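Local coordinates for NAD(P)H-flavin oxidoreductase (Agrobacterium tumefaciens str. C58, PDB 2FRE) that acts as an FMN-containing oxidoreductase of the nitroreductase family, probably passing electrons from NAD(P)H to flavin or other acceptors, at the interface of chains A and B. Sequence-based numbering; all coordinates share one arbitrary frame. Chains: chain A/B, NAD(P)H-flavin oxidoreductase.

Contact 1: the interface of chains A and B. Residues chain A 42, 119-120, 123-124, 127; chain B 17, 119, 123.
The phenyl ring of B:Phe17 fits against two helices of chain A. The methyl CB of A:Ala42, in helix 33-44, sits over the centre of one ring face, 3.6 Å from the centroid, in a CH-pi contact. At the ring edge, in its plane, comes CB of A:Met123, a selenomethionine, 4.0 Å from B:Phe17 CZ. The amide nitrogen NE2 of A:Gln124 comes up to the same ring, 3.2 Å from B:Phe17 CE2. The amide and ring planes are turned 50° apart. A:Leu127 adds a loose contact through CD1.

A second aromatic group meets chain A nearby. The hydroxyl OG of A:Ser120 stands over the centre of the B:Phe119 ring, 3.1 Å from its CE1. The first torsion of A:Ser120 (chi1 -66°) sets OG beside its own backbone N and points it at this face. Near the two-fold axis the A:Phe119 and B:Phe119 side chains cross at about a right angle. They touch at one ortho carbon each, CD2 to CD2, at 3.6 Å.

The selenomethionine side chains of A:Met123 and B:Met123 also converge here, but their closest approach is too short to be real. Their exact placing is therefore doubtful.

Helix 110-127 positions most of these groups. It presents A:Phe119, A:Ser120, A:Met123 and A:Gln124 along one side, and its copy in chain B supplies B:Phe119 and B:Met123. B:Phe17 comes from the short helix 16-19 and reaches between helices 33-44 and 110-127 of chain A. The patch is a largely apolar helix-helix core, which probably helps hold together the homodimer typical of nitroreductases.

Contact 2: the interface of chains A and B. Residues chain A 45-47; chain B 20, 119, 183.
The indole of A:Trp45 carries the chain of B:Arg183 on one face. CG of the arginine lies over the six-membered ring, 3.6 Å from its centroid, in a CH-pi contact offset toward the rim. This is probably a loop contact of the nitroreductase-type dimer, next to the FMN pocket, to which A:Pro47 belongs. The guanidinium of B:Arg183 has A:Trp45 CE3 over the centre of one face, with the ring and guanidinium planes 46° apart. The B:Arg20 guanidinium has A:Pro47 CD above one face, 3.6 Å from CZ. Its edge meets A:Trp45 O and a water. A:Pro47 CD also lies at the edge of the B:Phe119 ring, 3.7 Å from CD1.

The carbonyl oxygen of A:Trp45 is the polar centre and accepts from both arginines. B:Arg20 NH1 donates at 3.1 Å, in the carbonyl plane, with a C=O...N angle of 158°. B:Arg183 NH2 donates at 2.9 Å from above that plane. The two donors thus approach the oxygen from different directions. Water 1 links the same oxygen to the guanidinium NE of B:Arg20, at 2.8 Å from NE. B:Arg183 NE and NH2 also make weak bonds to A:Ala46 O.

Bends in the arginine chains bring the groups here. B:Arg20 turns at chi2 and at chi3, which lays its guanidinium across A:Pro47. Chi1 of B:Arg183 (-59°) puts CG anti to its carbonyl carbon and over the indole. The bend at chi2 then turns the rest of the chain so that NH2 reaches the backbone oxygens. B:Arg20 NH1 lies in the plane of the B:Arg183 guanidinium, at its edge, and both groups turn N-H toward the same carbonyl, which they would probably polarise.

Contact 1: the interface of chains A and B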
# COMPACT_ATOMS: atom_id res chain seq x y z
N ALA A 42 9.89 7.33 -4.62
CA ALA A 42 8.43 7.35 -4.62
C ALA A 42 7.84 6.52 -3.47
O ALA A 42 6.90 6.96 -2.77
CB ALA A 42 7.89 6.87 -5.99
N PHE A 119 3.09 -0.43 -2.73
CA PHE A 119 2.26 -0.06 -3.90
C PHE A 119 2.88 1.13 -4.61
O PHE A 119 2.91 1.18 -5.84
CB PHE A 119 0.80 0.25 -3.57
CG PHE A 119 -0.01 0.38 -4.79
CD1 PHE A 119 -0.52 -0.74 -5.41
CD2 PHE A 119 -0.14 1.61 -5.42
CE1 PHE A 119 -1.22 -0.64 -6.62
CE2 PHE A 119 -0.83 1.73 -6.60
CZ PHE A 119 -1.36 0.62 -7.22
N SER A 120 3.35 2.09 -3.84
CA SER A 120 3.99 3.27 -4.39
C SER A 120 5.20 2.87 -5.24
O SER A 120 5.38 3.38 -6.35
CB SER A 120 4.42 4.19 -3.24
OG SER A 120 3.30 4.72 -2.55
N MSE A 123 3.98 1.27 -8.45
CA MSE A 123 3.41 2.31 -9.29
C MSE A 123 4.50 3.13 -9.98
O MSE A 123 4.44 3.36 -11.17
CB MSE A 123 2.50 3.20 -8.47
CG MSE A 123 1.58 4.07 -9.26
SE MSE A 123 0.46 3.06 -10.51
CE MSE A 123 1.24 3.39 -11.74
N GLN A 124 5.49 3.55 -9.22
CA GLN A 124 6.60 4.30 -9.81
C GLN A 124 7.38 3.46 -10.83
O GLN A 124 7.74 3.95 -11.92
CB GLN A 124 7.52 4.89 -8.73
CG GLN A 124 8.60 5.86 -9.27
CD GLN A 124 8.08 7.00 -10.12
OE1 GLN A 124 7.95 6.90 -11.38
NE2 GLN A 124 7.84 8.12 -9.48
N LEU A 127 5.32 3.39 -13.92
CA LEU A 127 5.41 4.66 -14.62
C LEU A 127 6.70 4.85 -15.42
O LEU A 127 6.71 5.56 -16.44
CB LEU A 127 5.18 5.82 -13.65
CG LEU A 127 3.74 5.95 -13.14
CD1 LEU A 127 3.67 6.90 -11.96
CD2 LEU A 127 2.76 6.40 -14.24
N PHE B 17 3.30 11.57 -6.49
CA PHE B 17 3.74 11.09 -5.17
C PHE B 17 3.98 12.21 -4.15
O PHE B 17 3.89 11.99 -2.95
CB PHE B 17 4.99 10.21 -5.29
CG PHE B 17 4.75 8.98 -6.08
CD1 PHE B 17 4.05 7.92 -5.52
CD2 PHE B 17 5.18 8.89 -7.39
CE1 PHE B 17 3.79 6.76 -6.26
CE2 PHE B 17 4.94 7.74 -8.14
CZ PHE B 17 4.23 6.67 -7.57
N PHE B 119 -3.17 2.69 -0.25
CA PHE B 119 -2.48 3.69 -1.08
C PHE B 119 -3.21 3.91 -2.39
O PHE B 119 -3.35 5.05 -2.84
CB PHE B 119 -1.01 3.38 -1.34
CG PHE B 119 -0.29 4.51 -2.00
CD1 PHE B 119 0.29 5.53 -1.26
CD2 PHE B 119 -0.25 4.59 -3.39
CE1 PHE B 119 0.92 6.58 -1.88
CE2 PHE B 119 0.38 5.64 -4.01
CZ PHE B 119 0.95 6.64 -3.27
N MSE B 123 -4.57 7.34 -3.84
CA MSE B 123 -4.17 7.87 -5.12
C MSE B 123 -5.28 8.14 -6.11
O MSE B 123 -5.29 9.16 -6.77
CB MSE B 123 -2.85 7.33 -5.68
CG MSE B 123 -2.76 5.94 -6.25
SE MSE B 123 -1.83 5.84 -8.05
CE MSE B 123 0.19 5.49 -7.86

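Contact 2: the interface of chains A and B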
# COMPACT_ATOMS: atom_id res chain seq x y z
N TRP A 45 7.91 8.21 -0.10
CA TRP A 45 6.92 9.29 0.03
C TRP A 45 5.53 8.82 0.48
O TRP A 45 4.59 9.62 0.56
CB TRP A 45 6.82 10.12 -1.27
CG TRP A 45 7.82 11.17 -1.30
CD1 TRP A 45 8.97 11.20 -2.03
CD2 TRP A 45 7.81 12.36 -0.53
NE1 TRP A 45 9.67 12.35 -1.77
CE2 TRP A 45 8.98 13.08 -0.84
CE3 TRP A 45 6.90 12.91 0.40
CZ2 TRP A 45 9.27 14.31 -0.26
CZ3 TRP A 45 7.21 14.13 0.98
CH2 TRP A 45 8.38 14.81 0.64
N ALA A 46 5.39 7.53 0.80
CA ALA A 46 4.11 7.00 1.20
C ALA A 46 3.66 7.59 2.53
O ALA A 46 4.49 8.01 3.34
CB ALA A 46 4.16 5.47 1.27
N PRO A 47 2.33 7.59 2.78
CA PRO A 47 1.90 7.99 4.12
C PRO A 47 2.14 6.86 5.11
O PRO A 47 2.28 5.68 4.72
CB PRO A 47 0.40 8.22 3.94
CG PRO A 47 0.03 7.19 2.86
CD PRO A 47 1.20 7.22 1.92
N ARG B 20 0.04 14.03 -3.60
CA ARG B 20 -0.84 13.30 -2.69
C ARG B 20 -0.41 13.63 -1.28
O ARG B 20 0.74 13.38 -0.91
CB ARG B 20 -0.77 11.80 -2.89
CG ARG B 20 -1.69 11.02 -1.93
CD ARG B 20 -1.05 9.75 -1.34
NE ARG B 20 0.26 9.96 -0.70
CZ ARG B 20 0.44 10.46 0.51
NH1 ARG B 20 1.67 10.59 1.01
NH2 ARG B 20 -0.60 10.85 1.22
N PHE B 119 -3.17 2.69 -0.25
CA PHE B 119 -2.48 3.69 -1.08
C PHE B 119 -3.21 3.91 -2.39
O PHE B 119 -3.35 5.05 -2.84
CB PHE B 119 -1.01 3.38 -1.34
CG PHE B 119 -0.29 4.51 -2.00
CD1 PHE B 119 0.29 5.53 -1.26
CD2 PHE B 119 -0.25 4.59 -3.39
CE1 PHE B 119 0.92 6.58 -1.88
CE2 PHE B 119 0.38 5.64 -4.01
CZ PHE B 119 0.95 6.64 -3.27
N ARG B 183 9.86 13.93 4.50
CA ARG B 183 10.38 12.58 4.67
C ARG B 183 11.86 12.58 4.97
O ARG B 183 12.56 13.55 4.69
CB ARG B 183 10.12 11.73 3.40
CG ARG B 183 8.67 11.59 3.03
CD ARG B 183 7.88 10.71 3.99
NE ARG B 183 6.53 10.53 3.48
CZ ARG B 183 5.53 11.41 3.60
NH1 ARG B 183 5.70 12.53 4.27
NH2 ARG B 183 4.34 11.17 3.05
O HOH W 1 2.69 9.76 -2.06

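The C-alpha centres of contact 1 and contact 2 are about 9 Å apart, and both use B:Phe119 of helix 110-127. One ring therefore joins the helix core of contact 1 to the loop of contact 2. A:Ala42 of contact 1 is near the end of helix 33-44, and the loop 45-47 of contact 2 follows directly. The interface is two-fold, so each contact recurs with the chains exchanged, apart from the two selenomethionines, which are modelled differently. The loop of contact 2 runs into the FMN pocket at A:Pro47. Packing between the chains may thus help fix this loop, which would tie dimer assembly to cofactor binding.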